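PDB 2B7K: protein SCO1, mitochondrial from Saccharomyces cerevisiae, which is required for the accumulation of cytochrome c oxidase subunits 1 and 2 and is thought to act in mitochondrial copper transport or copper insertion into that enzyme. Local coordinates for residues L26-Y30 against I107-G112; I45-G49 against A120-V126; K63-W67 against L161-E167; P88-P93 against T111-V117. All coordinates share one frame; numbering follows the deposited sequence.

In the fold
This chain is the thioredoxin-like SCO1/SenC part of the protein, built round a mixed seven-stranded sheet. Contact 1 lies within the sheet, pairing strands 25-28 and 108-111. Contact 2 packs the end of helix 114-123 on strand 44-49, with its centre about 13 Å from that of contact 1. Contact 4 shares Thr-111 and Gly-112 with contact 1 and lies at the start of helix 114-123. Contact 3 joins helix 56-75 to the loop after strand 157-161; its centre is about 26 Å from that of contact 4, across the chain's centre. Along the chain, contact 4 is nested within the loops closed by contacts 2 and 3. Contact 2 comes nearest the copper site inferred by similarity, beside His-144.

Contact 1. Residues L26-Y30 against I107-G112; sequences LEDMY and ILGLTG
Glu-27 and Thr-111 form an antiparallel hydrogen-bonded pair, Glu-27 N giving to Thr-111 O at 2.9 Å and Thr-111 N returning the bond to Glu-27 O. Their side chains run side by side on one face of the sheet. With chi1 at 63°, Glu-27 CG lies between its own N and carbonyl carbon, close over Thr-111 O, and the extended chain beyond carries OE1 to within 3.6 Å of Thr-111 CG2. The next pair, Asp-28 and Leu-110, is non-hydrogen-bonded and turns to the other face, where Leu-110 CD2 meets Asp-28 CB at 3.7 Å. Leu-26 crosses Leu-110 at about a right angle, its CD1 against Leu-110 CB. Asp-28 OD1 takes Tyr-30 N at 2.8 Å from above the carboxylate plane, an Asx turn, and also Asn-32 N, two donors that suit an aspartate here. Within this turn Met-29, extended beyond CG, brings SD to a weak bond from Gly-109 N at 3.4 Å; a glycine suits this spot because the sulfur lies so close to its backbone. Leu-108 CD1 approaches Tyr-30 CE1 obliquely. Strand 25-28 thus lies between strands 33-35 and 108-111, strand 80-85 flanks 108-111 beyond, and helix 93-100 covers Glu-27 and Met-29.

Contact 2. Residues I45-G49 against A120-V126; sequences IIYFG and ACKKYRV
Phe-48 reaches from strand 44-49 into the end of helix 114-123, its ring shared among Val-126, Cys-121 and Tyr-124. From CB the side chain leaves with CG anti to the carbonyl carbon (chi1 -76°), directing the ring at the helix. CG and CD2 lie under Val-126 CG2, which is 3.8 Å from CD2 and sits over one ring face, displaced from the ring centre, in a CH-pi contact. On the CD1 and CE1 side comes Cys-121, whose SG is 4.0 Å from CD1, an oblique sulfur-aromatic approach. Farther out, CE2 meets Tyr-124 CG at 3.6 Å and CZ lies against both CG and CD1 of that tyrosine. The two rings are oblique, their planes at 47°. In this thioredoxin-like fold the helix covers one face of the central sheet, and a phenylalanine ring is broad enough to touch all three residues at once. A Schellman motif ends the helix: Val-126 N bonds to Cys-121 O and Arg-125 N to Lys-122 O, Arg-125 having positive phi. This turn brings Val-126 back over the phenylalanine. Beside Phe-48 on the same strand, Ile-46 CD1 meets Tyr-124 OH at 3.4 Å, the two side chains crossing at about a right angle. Ile-84 of strand 80-85 also touches both Ile-46 and Phe-48, while the side chain of Val-126 is about 5 Å from that of His-144, a copper ligand by similarity.

Contact 3. Residues K63-W67 against L161-E167; sequences KLGLW and LGRNYDE
Lys-63 NZ is gripped by Tyr-165 O at 3.2 Å and by a water, also at 3.2 Å, that donates to Arg-163 O; Glu-60 OE1 is a long, weak ion-pair partner. The amine approaches the tyrosine carbonyl tilted 15° from its plane. A lysine suits this place because its long chain can leave the helix surface and reach a loop: CG stands anti to the backbone N (chi1 -176°), and a bend at chi3 turns the end toward Tyr-165 O. On the way, Lys-63 CG passes over one face of the Trp-67 indole, near the rim. Trp-67 makes the other polar bond, NE1 to Asp-166 O at 3.1 Å. Asp-166 O lies almost in the indole plane, whereas NE1 stands above the plane of that carbonyl. The link joins helix 56-75 of the thioredoxin-like fold to the loop between the edge strand 157-161 and helix 169-180. That loop holds a type I beta turn from Gly-162 to Tyr-165, and Asp-166 OD2 caps the next helix through Lys-168 N and Thr-169 N. The far end of the indole is apolar: CH2 packs on Leu-161 CD2 at 4.0 Å, the two side chains running alongside in opposite senses, and CZ2 nears Tyr-165 CB. At the more exposed margin Leu-66 CD1 lies alongside Glu-167 CB, 4.0 Å away. Phe-148 and Val-171 also pack on Trp-67.

Contact 4. Residues P88-P93 against T111-V117; sequences PARDSP and TGTFDEV
Pro-88 CG sits over one face of the Phe-114 ring, 3.6 Å from CD2 and to one side of the ring centre, a CH-pi contact in which the rigid proline ring crosses the phenylalanine at about a right angle. Ala-89 follows with its small CB 3.6 Å from Phe-114 CZ, approaching obliquely. Pro-88 CB also meets Val-117 CG2 at 3.7 Å, so two side chains one helical turn apart touch the proline. The polar link is made by the hydroxyl of Thr-111, which donates to Asp-91 O at 2.9 Å, tilted 20° from the carbonyl plane. With OG1 anti to the backbone N (chi1 -176°), the methyl CG2 is turned toward Pro-93, where it touches CG and CD. A water bridges Pro-88 O and Gly-112 O, donating to both. These contacts join the loop between strand 80-85 and helix 93-100 to the end of strand 108-111 and the start of helix 114-123 in the thioredoxin-like fold. That helix start is fixed by a capping box: Glu-116 N gives to Thr-113 OG1, and Thr-113 N to Glu-116 OE1 at 3.0 Å, on the anti side of the carboxylate. Threonine and glutamate suit these positions because each can accept the other's backbone N-H. Farther out, Asp-91 is the centre of an inverse gamma turn; its buried carboxylate accepts from Ser-51 OG at OD1 and from Thr-85 OG1 at OD2, and its side chain is about 8 Å from those of Cys-53 and Cys-57, copper ligands by similarity.

Contact 1. Residues L26-Y30 against I107-G112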
loop_
_atom_site.group_PDB
_atom_site.type_symbol
_atom_site.label_atom_id
_atom_site.label_comp_id
_atom_site.label_asym_id
_atom_site.label_seq_id
_atom_site.Cartn_x
_atom_site.Cartn_y
_atom_site.Cartn_z
ATOM N N LEU A 26 -4.183 -1.258 12.994
ATOM C CA LEU A 26 -5.224 -1.920 12.205
ATOM C C LEU A 26 -5.116 -3.426 12.386
ATOM O O LEU A 26 -4.436 -3.900 13.291
ATOM C CB LEU A 26 -5.048 -1.575 10.715
ATOM C CG LEU A 26 -5.086 -0.082 10.355
ATOM C CD1 LEU A 26 -4.500 0.143 8.967
ATOM C CD2 LEU A 26 -6.526 0.423 10.426
ATOM N N GLU A 27 -5.808 -4.173 11.532
ATOM C CA GLU A 27 -5.742 -5.631 11.556
ATOM C C GLU A 27 -5.604 -6.064 10.100
ATOM O O GLU A 27 -6.112 -5.385 9.210
ATOM C CB GLU A 27 -7.026 -6.234 12.140
ATOM C CG GLU A 27 -8.276 -5.945 11.322
ATOM C CD GLU A 27 -9.509 -6.686 11.825
ATOM O OE1 GLU A 27 -10.622 -6.322 11.399
ATOM O OE2 GLU A 27 -9.368 -7.627 12.633
ATOM N N ASP A 28 -4.909 -7.165 9.830
ATOM C CA ASP A 28 -4.822 -7.591 8.440
ATOM C C ASP A 28 -6.044 -8.451 8.163
ATOM O O ASP A 28 -6.838 -8.708 9.074
ATOM C CB ASP A 28 -3.507 -8.335 8.132
ATOM C CG ASP A 28 -3.355 -9.639 8.886
ATOM O OD1 ASP A 28 -4.363 -10.188 9.382
ATOM O OD2 ASP A 28 -2.203 -10.126 8.958
ATOM N N MET A 29 -6.210 -8.886 6.921
ATOM C CA MET A 29 -7.384 -9.663 6.548
ATOM C C MET A 29 -7.485 -11.039 7.188
ATOM O O MET A 29 -8.474 -11.744 6.989
ATOM C CB MET A 29 -7.469 -9.783 5.029
ATOM C CG MET A 29 -6.250 -10.415 4.395
ATOM S SD MET A 29 -6.251 -10.047 2.645
ATOM C CE MET A 29 -5.232 -11.362 2.007
ATOM N N TYR A 30 -6.470 -11.417 7.960
ATOM C CA TYR A 30 -6.493 -12.701 8.640
ATOM C C TYR A 30 -6.758 -12.490 10.125
ATOM O O TYR A 30 -6.884 -13.446 10.886
ATOM C CB TYR A 30 -5.175 -13.441 8.417
ATOM C CG TYR A 30 -4.939 -13.750 6.956
ATOM C CD1 TYR A 30 -3.970 -13.069 6.224
ATOM C CD2 TYR A 30 -5.728 -14.689 6.293
ATOM C CE1 TYR A 30 -3.793 -13.312 4.862
ATOM C CE2 TYR A 30 -5.562 -14.939 4.936
ATOM C CZ TYR A 30 -4.595 -14.247 4.226
ATOM O OH TYR A 30 -4.441 -14.487 2.882
ATOM N N ILE A 107 -0.269 -9.047 -1.867
ATOM C CA ILE A 107 -0.980 -7.891 -1.339
ATOM C C ILE A 107 -1.750 -8.271 -0.077
ATOM O O ILE A 107 -2.530 -9.222 -0.065
ATOM C CB ILE A 107 -1.951 -7.312 -2.393
ATOM C CG1 ILE A 107 -1.172 -6.907 -3.652
ATOM C CG2 ILE A 107 -2.672 -6.094 -1.822
ATOM C CD1 ILE A 107 -2.063 -6.574 -4.846
ATOM N N LEU A 108 -1.508 -7.533 0.997
ATOM C CA LEU A 108 -2.187 -7.814 2.258
ATOM C C LEU A 108 -3.192 -6.722 2.550
ATOM O O LEU A 108 -2.835 -5.540 2.604
ATOM C CB LEU A 108 -1.174 -7.894 3.397
ATOM C CG LEU A 108 -1.716 -8.223 4.794
ATOM C CD1 LEU A 108 -2.296 -9.634 4.815
ATOM C CD2 LEU A 108 -0.589 -8.089 5.809
ATOM N N GLY A 109 -4.442 -7.119 2.757
ATOM C CA GLY A 109 -5.481 -6.151 3.053
ATOM C C GLY A 109 -5.515 -5.796 4.529
ATOM O O GLY A 109 -5.396 -6.679 5.387
ATOM N N LEU A 110 -5.656 -4.503 4.824
ATOM C CA LEU A 110 -5.726 -4.035 6.211
ATOM C C LEU A 110 -7.037 -3.300 6.424
ATOM O O LEU A 110 -7.489 -2.558 5.553
ATOM C CB LEU A 110 -4.587 -3.063 6.537
ATOM C CG LEU A 110 -3.138 -3.504 6.334
ATOM C CD1 LEU A 110 -2.204 -2.426 6.879
ATOM C CD2 LEU A 110 -2.888 -4.833 7.049
ATOM N N THR A 111 -7.637 -3.501 7.588
ATOM C CA THR A 111 -8.886 -2.829 7.906
ATOM C C THR A 111 -8.964 -2.661 9.417
ATOM O O THR A 111 -8.006 -2.953 10.128
ATOM C CB THR A 111 -10.108 -3.626 7.400
ATOM O OG1 THR A 111 -11.307 -2.879 7.660
ATOM C CG2 THR A 111 -10.195 -4.980 8.087
ATOM N N GLY A 112 -10.100 -2.186 9.904
ATOM C CA GLY A 112 -10.245 -1.995 11.336
ATOM C C GLY A 112 -11.541 -1.284 11.647
ATOM O O GLY A 112 -12.462 -1.287 10.836
#

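Contact 2. Residues I45-G49 against A120-V126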
loop_
_atom_site.group_PDB
_atom_site.type_symbol
_atom_site.label_atom_id
_atom_site.label_comp_id
_atom_site.label_asym_id
_atom_site.label_seq_id
_atom_site.Cartn_x
_atom_site.Cartn_y
_atom_site.Cartn_z
ATOM N N ILE A 45 4.812 -0.746 0.251
ATOM C CA ILE A 45 4.114 0.097 -0.699
ATOM C C ILE A 45 2.642 0.011 -0.300
ATOM O O ILE A 45 2.048 -1.066 -0.260
ATOM C CB ILE A 45 4.373 -0.355 -2.161
ATOM C CG1 ILE A 45 3.717 0.645 -3.115
ATOM C CG2 ILE A 45 3.882 -1.789 -2.381
ATOM C CD1 ILE A 45 4.268 0.604 -4.540
ATOM N N ILE A 46 2.078 1.163 0.034
ATOM C CA ILE A 46 0.705 1.249 0.503
ATOM C C ILE A 46 -0.260 1.890 -0.477
ATOM O O ILE A 46 0.050 2.903 -1.103
ATOM C CB ILE A 46 0.655 2.050 1.816
ATOM C CG1 ILE A 46 1.596 1.407 2.838
ATOM C CG2 ILE A 46 -0.773 2.111 2.346
ATOM C CD1 ILE A 46 1.801 2.245 4.086
ATOM N N TYR A 47 -1.435 1.288 -0.604
ATOM C CA TYR A 47 -2.461 1.826 -1.487
ATOM C C TYR A 47 -3.765 1.887 -0.712
ATOM O O TYR A 47 -4.177 0.897 -0.112
ATOM C CB TYR A 47 -2.648 0.940 -2.723
ATOM C CG TYR A 47 -3.757 1.430 -3.635
ATOM C CD1 TYR A 47 -3.633 2.632 -4.332
ATOM C CD2 TYR A 47 -4.949 0.718 -3.759
ATOM C CE1 TYR A 47 -4.675 3.119 -5.128
ATOM C CE2 TYR A 47 -5.999 1.194 -4.548
ATOM C CZ TYR A 47 -5.855 2.396 -5.228
ATOM O OH TYR A 47 -6.906 2.880 -5.985
ATOM N N PHE A 48 -4.399 3.055 -0.725
ATOM C CA PHE A 48 -5.676 3.260 -0.048
ATOM C C PHE A 48 -6.793 3.172 -1.093
ATOM O O PHE A 48 -6.702 3.785 -2.152
ATOM C CB PHE A 48 -5.721 4.652 0.606
ATOM C CG PHE A 48 -4.921 4.765 1.867
ATOM C CD1 PHE A 48 -5.534 4.623 3.111
ATOM C CD2 PHE A 48 -3.556 5.022 1.819
ATOM C CE1 PHE A 48 -4.799 4.736 4.295
ATOM C CE2 PHE A 48 -2.806 5.137 2.996
ATOM C CZ PHE A 48 -3.432 4.993 4.238
ATOM N N GLY A 49 -7.829 2.395 -0.802
ATOM C CA GLY A 49 -8.954 2.267 -1.719
ATOM C C GLY A 49 -10.071 1.515 -1.019
ATOM O O GLY A 49 -10.095 1.463 0.209
ATOM N N ALA A 120 -5.661 6.183 10.245
ATOM C CA ALA A 120 -4.687 5.801 9.228
ATOM C C ALA A 120 -4.804 6.720 8.014
ATOM O O ALA A 120 -3.801 7.191 7.473
ATOM C CB ALA A 120 -4.899 4.343 8.819
ATOM N N CYS A 121 -6.033 6.982 7.589
ATOM C CA CYS A 121 -6.255 7.850 6.445
ATOM C C CYS A 121 -5.750 9.263 6.732
ATOM O O CYS A 121 -5.192 9.921 5.853
ATOM C CB CYS A 121 -7.744 7.871 6.081
ATOM S SG CYS A 121 -8.352 6.302 5.406
ATOM N N LYS A 122 -5.938 9.725 7.963
ATOM C CA LYS A 122 -5.487 11.060 8.349
ATOM C C LYS A 122 -3.968 11.169 8.311
ATOM O O LYS A 122 -3.422 12.168 7.837
ATOM C CB LYS A 122 -5.986 11.402 9.755
ATOM C CG LYS A 122 -5.445 12.719 10.296
ATOM C CD LYS A 122 -5.967 13.004 11.696
ATOM C CE LYS A 122 -7.474 13.217 11.694
ATOM N NZ LYS A 122 -7.864 14.398 10.871
ATOM N N LYS A 123 -3.289 10.141 8.811
ATOM C CA LYS A 123 -1.834 10.121 8.832
ATOM C C LYS A 123 -1.214 10.190 7.440
ATOM O O LYS A 123 -0.125 10.728 7.274
ATOM C CB LYS A 123 -1.332 8.870 9.557
ATOM C CG LYS A 123 -0.930 9.108 11.008
ATOM C CD LYS A 123 -2.026 9.805 11.792
ATOM C CE LYS A 123 -1.553 10.171 13.191
ATOM N NZ LYS A 123 -1.134 8.970 13.961
ATOM N N TYR A 124 -1.909 9.649 6.445
ATOM C CA TYR A 124 -1.399 9.665 5.079
ATOM C C TYR A 124 -2.076 10.752 4.251
ATOM O O TYR A 124 -1.888 10.839 3.030
ATOM C CB TYR A 124 -1.583 8.290 4.427
ATOM C CG TYR A 124 -0.589 7.267 4.944
ATOM C CD1 TYR A 124 -0.750 6.672 6.198
ATOM C CD2 TYR A 124 0.556 6.952 4.211
ATOM C CE1 TYR A 124 0.215 5.786 6.710
ATOM C CE2 TYR A 124 1.522 6.079 4.714
ATOM C CZ TYR A 124 1.347 5.502 5.959
ATOM O OH TYR A 124 2.322 4.669 6.453
ATOM N N ARG A 125 -2.854 11.582 4.936
ATOM C CA ARG A 125 -3.565 12.695 4.315
ATOM C C ARG A 125 -4.431 12.274 3.135
ATOM O O ARG A 125 -4.439 12.929 2.091
ATOM C CB ARG A 125 -2.567 13.771 3.870
ATOM C CG ARG A 125 -1.660 14.276 4.989
ATOM C CD ARG A 125 -0.812 15.455 4.529
ATOM N NE ARG A 125 0.272 15.772 5.459
ATOM C CZ ARG A 125 0.102 16.108 6.732
ATOM N NH1 ARG A 125 1.155 16.379 7.492
ATOM N NH2 ARG A 125 -1.117 16.173 7.250
ATOM N N VAL A 126 -5.166 11.183 3.308
ATOM C CA VAL A 126 -6.044 10.688 2.255
ATOM C C VAL A 126 -7.471 11.156 2.515
ATOM O O VAL A 126 -8.025 11.945 1.750
ATOM C CB VAL A 126 -6.030 9.144 2.188
ATOM C CG1 VAL A 126 -6.945 8.660 1.063
ATOM C CG2 VAL A 126 -4.616 8.648 1.969
#

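Contact 3. Residues K63-W67 against L161-E167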
loop_
_atom_site.group_PDB
_atom_site.type_symbol
_atom_site.label_atom_id
_atom_site.label_comp_id
_atom_site.label_asym_id
_atom_site.label_seq_id
_atom_site.Cartn_x
_atom_site.Cartn_y
_atom_site.Cartn_z
ATOM N N LYS A 63 -2.036 -2.826 -11.759
ATOM C CA LYS A 63 -0.738 -2.234 -12.054
ATOM C C LYS A 63 0.275 -2.644 -10.990
ATOM O O LYS A 63 1.422 -2.970 -11.309
ATOM C CB LYS A 63 -0.841 -0.703 -12.121
ATOM C CG LYS A 63 0.465 -0.014 -12.525
ATOM C CD LYS A 63 0.297 1.497 -12.710
ATOM C CE LYS A 63 -0.125 2.194 -11.418
ATOM N NZ LYS A 63 -0.277 3.674 -11.603
ATOM N N LEU A 64 -0.151 -2.628 -9.727
ATOM C CA LEU A 64 0.729 -3.003 -8.621
ATOM C C LEU A 64 1.221 -4.447 -8.784
ATOM O O LEU A 64 2.383 -4.750 -8.516
ATOM C CB LEU A 64 0.002 -2.838 -7.278
ATOM C CG LEU A 64 0.761 -3.280 -6.018
ATOM C CD1 LEU A 64 2.038 -2.452 -5.878
ATOM C CD2 LEU A 64 -0.125 -3.115 -4.783
ATOM N N GLY A 65 0.336 -5.334 -9.225
ATOM C CA GLY A 65 0.724 -6.720 -9.418
ATOM C C GLY A 65 1.807 -6.840 -10.477
ATOM O O GLY A 65 2.733 -7.650 -10.351
ATOM N N LEU A 66 1.698 -6.033 -11.524
ATOM C CA LEU A 66 2.699 -6.055 -12.589
ATOM C C LEU A 66 4.032 -5.589 -12.019
ATOM O O LEU A 66 5.077 -6.178 -12.300
ATOM C CB LEU A 66 2.283 -5.137 -13.738
ATOM C CG LEU A 66 1.057 -5.562 -14.552
ATOM C CD1 LEU A 66 0.840 -4.566 -15.672
ATOM C CD2 LEU A 66 1.267 -6.961 -15.121
ATOM N N TRP A 67 3.986 -4.526 -11.220
ATOM C CA TRP A 67 5.194 -3.990 -10.595
ATOM C C TRP A 67 5.866 -5.027 -9.699
ATOM O O TRP A 67 7.072 -5.265 -9.800
ATOM C CB TRP A 67 4.870 -2.761 -9.737
ATOM C CG TRP A 67 4.538 -1.499 -10.492
ATOM C CD1 TRP A 67 4.694 -1.264 -11.825
ATOM C CD2 TRP A 67 4.016 -0.291 -9.928
ATOM N NE1 TRP A 67 4.297 0.023 -12.133
ATOM C CE2 TRP A 67 3.879 0.641 -10.984
ATOM C CE3 TRP A 67 3.653 0.098 -8.629
ATOM C CZ2 TRP A 67 3.389 1.938 -10.784
ATOM C CZ3 TRP A 67 3.166 1.388 -8.426
ATOM C CH2 TRP A 67 3.041 2.293 -9.502
ATOM N N LEU A 161 3.716 7.317 -5.782
ATOM C CA LEU A 161 3.635 7.065 -7.211
ATOM C C LEU A 161 2.195 7.245 -7.657
ATOM O O LEU A 161 1.305 6.488 -7.258
ATOM C CB LEU A 161 4.134 5.653 -7.544
ATOM C CG LEU A 161 5.598 5.388 -7.167
ATOM C CD1 LEU A 161 5.679 4.901 -5.732
ATOM C CD2 LEU A 161 6.190 4.344 -8.102
ATOM N N GLY A 162 1.978 8.283 -8.456
ATOM C CA GLY A 162 0.654 8.579 -8.966
ATOM C C GLY A 162 0.331 7.806 -10.229
ATOM O O GLY A 162 1.088 6.935 -10.655
ATOM N N ARG A 163 -0.796 8.138 -10.844
ATOM C CA ARG A 163 -1.218 7.443 -12.043
ATOM C C ARG A 163 -0.364 7.737 -13.263
ATOM O O ARG A 163 -0.477 7.060 -14.278
ATOM C CB ARG A 163 -2.681 7.752 -12.336
ATOM C CG ARG A 163 -3.623 7.165 -11.301
ATOM C CD ARG A 163 -5.037 7.096 -11.834
ATOM N NE ARG A 163 -5.651 8.412 -11.932
ATOM C CZ ARG A 163 -6.788 8.655 -12.576
ATOM N NH1 ARG A 163 -7.276 9.884 -12.612
ATOM N NH2 ARG A 163 -7.431 7.668 -13.191
ATOM N N ASN A 164 0.500 8.739 -13.163
ATOM C CA ASN A 164 1.357 9.071 -14.290
ATOM C C ASN A 164 2.523 8.108 -14.439
ATOM O O ASN A 164 3.300 8.196 -15.396
ATOM C CB ASN A 164 1.832 10.520 -14.177
ATOM C CG ASN A 164 0.746 11.498 -14.579
ATOM O OD1 ASN A 164 0.300 11.496 -15.730
ATOM N ND2 ASN A 164 0.304 12.329 -13.638
ATOM N N TYR A 165 2.659 7.190 -13.484
ATOM C CA TYR A 165 3.697 6.176 -13.576
ATOM C C TYR A 165 3.015 4.955 -14.183
ATOM O O TYR A 165 1.936 4.560 -13.742
ATOM C CB TYR A 165 4.254 5.808 -12.200
ATOM C CG TYR A 165 5.234 6.810 -11.642
ATOM C CD1 TYR A 165 4.821 7.798 -10.748
ATOM C CD2 TYR A 165 6.580 6.770 -12.010
ATOM C CE1 TYR A 165 5.729 8.718 -10.229
ATOM C CE2 TYR A 165 7.493 7.683 -11.500
ATOM C CZ TYR A 165 7.061 8.653 -10.608
ATOM O OH TYR A 165 7.967 9.550 -10.094
ATOM N N ASP A 166 3.633 4.369 -15.200
ATOM C CA ASP A 166 3.055 3.199 -15.848
ATOM C C ASP A 166 3.760 1.929 -15.383
ATOM O O ASP A 166 4.593 1.975 -14.481
ATOM C CB ASP A 166 3.141 3.337 -17.372
ATOM C CG ASP A 166 4.572 3.378 -17.883
ATOM O OD1 ASP A 166 4.757 3.664 -19.086
ATOM O OD2 ASP A 166 5.507 3.124 -17.095
ATOM N N GLU A 167 3.422 0.803 -16.003
ATOM C CA GLU A 167 4.002 -0.483 -15.629
ATOM C C GLU A 167 5.529 -0.530 -15.642
ATOM O O GLU A 167 6.129 -1.356 -14.952
ATOM C CB GLU A 167 3.435 -1.593 -16.525
ATOM C CG GLU A 167 3.760 -1.457 -18.006
ATOM C CD GLU A 167 3.300 -0.137 -18.595
ATOM O OE1 GLU A 167 2.083 0.145 -18.555
ATOM O OE2 GLU A 167 4.160 0.618 -19.101
HETATM O O HOH W 1 -2.200 4.541 -13.974
#

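Contact 4. Residues P88-P93 against T111-V117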
loop_
_atom_site.group_PDB
_atom_site.type_symbol
_atom_site.label_atom_id
_atom_site.label_comp_id
_atom_site.label_asym_id
_atom_site.label_seq_id
_atom_site.Cartn_x
_atom_site.Cartn_y
_atom_site.Cartn_z
ATOM N N PRO A 88 -14.426 1.085 6.109
ATOM C CA PRO A 88 -14.512 0.123 7.212
ATOM C C PRO A 88 -15.906 -0.454 7.445
ATOM O O PRO A 88 -16.048 -1.498 8.080
ATOM C CB PRO A 88 -14.007 0.930 8.406
ATOM C CG PRO A 88 -14.427 2.321 8.066
ATOM C CD PRO A 88 -14.041 2.414 6.613
ATOM N N ALA A 89 -16.929 0.219 6.928
ATOM C CA ALA A 89 -18.304 -0.242 7.101
ATOM C C ALA A 89 -18.581 -1.546 6.366
ATOM O O ALA A 89 -19.271 -2.426 6.889
ATOM C CB ALA A 89 -19.277 0.834 6.637
ATOM N N ARG A 90 -18.022 -1.681 5.166
ATOM C CA ARG A 90 -18.237 -2.866 4.344
ATOM C C ARG A 90 -17.023 -3.771 4.154
ATOM O O ARG A 90 -17.174 -4.977 3.979
ATOM C CB ARG A 90 -18.748 -2.450 2.957
ATOM C CG ARG A 90 -20.129 -1.816 2.961
ATOM C CD ARG A 90 -20.590 -1.443 1.550
ATOM N NE ARG A 90 -19.794 -0.356 0.981
ATOM C CZ ARG A 90 -19.988 0.169 -0.227
ATOM N NH1 ARG A 90 -19.211 1.154 -0.655
ATOM N NH2 ARG A 90 -20.957 -0.287 -1.009
ATOM N N ASP A 91 -15.828 -3.194 4.177
ATOM C CA ASP A 91 -14.611 -3.971 3.953
ATOM C C ASP A 91 -14.048 -4.680 5.174
ATOM O O ASP A 91 -13.024 -4.285 5.736
ATOM C CB ASP A 91 -13.541 -3.083 3.317
ATOM C CG ASP A 91 -13.830 -2.785 1.852
ATOM O OD1 ASP A 91 -14.891 -3.214 1.351
ATOM O OD2 ASP A 91 -12.997 -2.128 1.203
ATOM N N SER A 92 -14.743 -5.743 5.569
ATOM C CA SER A 92 -14.352 -6.565 6.700
ATOM C C SER A 92 -13.210 -7.465 6.231
ATOM O O SER A 92 -12.903 -7.525 5.033
ATOM C CB SER A 92 -15.526 -7.443 7.118
ATOM O OG SER A 92 -15.829 -8.344 6.067
ATOM N N PRO A 93 -12.564 -8.174 7.164
ATOM C CA PRO A 93 -11.470 -9.049 6.739
ATOM C C PRO A 93 -11.898 -10.044 5.660
ATOM O O PRO A 93 -11.165 -10.263 4.706
ATOM C CB PRO A 93 -11.048 -9.725 8.039
ATOM C CG PRO A 93 -11.252 -8.624 9.039
ATOM C CD PRO A 93 -12.600 -8.060 8.635
ATOM N N THR A 111 -7.637 -3.501 7.588
ATOM C CA THR A 111 -8.886 -2.829 7.906
ATOM C C THR A 111 -8.964 -2.661 9.417
ATOM O O THR A 111 -8.006 -2.953 10.128
ATOM C CB THR A 111 -10.108 -3.626 7.400
ATOM O OG1 THR A 111 -11.307 -2.879 7.660
ATOM C CG2 THR A 111 -10.195 -4.980 8.087
ATOM N N GLY A 112 -10.100 -2.186 9.904
ATOM C CA GLY A 112 -10.245 -1.995 11.336
ATOM C C GLY A 112 -11.541 -1.284 11.647
ATOM O O GLY A 112 -12.462 -1.287 10.836
ATOM N N THR A 113 -11.615 -0.680 12.824
ATOM C CA THR A 113 -12.815 0.048 13.214
ATOM C C THR A 113 -12.802 1.386 12.487
ATOM O O THR A 113 -11.791 1.771 11.906
ATOM C CB THR A 113 -12.829 0.314 14.717
ATOM O OG1 THR A 113 -11.658 1.053 15.071
ATOM C CG2 THR A 113 -12.858 -0.995 15.497
ATOM N N PHE A 114 -13.927 2.091 12.510
ATOM C CA PHE A 114 -13.999 3.395 11.860
ATOM C C PHE A 114 -12.891 4.297 12.391
ATOM O O PHE A 114 -12.200 4.968 11.626
ATOM C CB PHE A 114 -15.349 4.066 12.135
ATOM C CG PHE A 114 -16.428 3.682 11.173
ATOM C CD1 PHE A 114 -17.229 4.663 10.592
ATOM C CD2 PHE A 114 -16.661 2.351 10.854
ATOM C CE1 PHE A 114 -18.245 4.319 9.707
ATOM C CE2 PHE A 114 -17.675 1.997 9.970
ATOM C CZ PHE A 114 -18.468 2.982 9.397
ATOM N N ASP A 115 -12.735 4.318 13.710
ATOM C CA ASP A 115 -11.716 5.149 14.341
ATOM C C ASP A 115 -10.294 4.811 13.906
ATOM O O ASP A 115 -9.491 5.707 13.630
ATOM C CB ASP A 115 -11.829 5.060 15.865
ATOM C CG ASP A 115 -13.009 5.847 16.408
ATOM O OD1 ASP A 115 -13.239 5.814 17.636
ATOM O OD2 ASP A 115 -13.708 6.505 15.605
ATOM N N GLU A 116 -9.975 3.524 13.850
ATOM C CA GLU A 116 -8.640 3.104 13.441
ATOM C C GLU A 116 -8.372 3.463 11.978
ATOM O O GLU A 116 -7.289 3.946 11.639
ATOM C CB GLU A 116 -8.470 1.592 13.633
ATOM C CG GLU A 116 -8.595 1.128 15.083
ATOM C CD GLU A 116 -8.525 -0.386 15.216
ATOM O OE1 GLU A 116 -9.107 -1.082 14.358
ATOM O OE2 GLU A 116 -7.901 -0.880 16.187
ATOM N N VAL A 117 -9.354 3.219 11.118
ATOM C CA VAL A 117 -9.201 3.513 9.697
ATOM C C VAL A 117 -9.114 5.019 9.459
ATOM O O VAL A 117 -8.281 5.492 8.680
ATOM C CB VAL A 117 -10.374 2.921 8.879
ATOM C CG1 VAL A 117 -10.283 3.367 7.430
ATOM C CG2 VAL A 117 -10.345 1.402 8.958
HETATM O O HOH W 2 -14.976 -1.805 10.810
#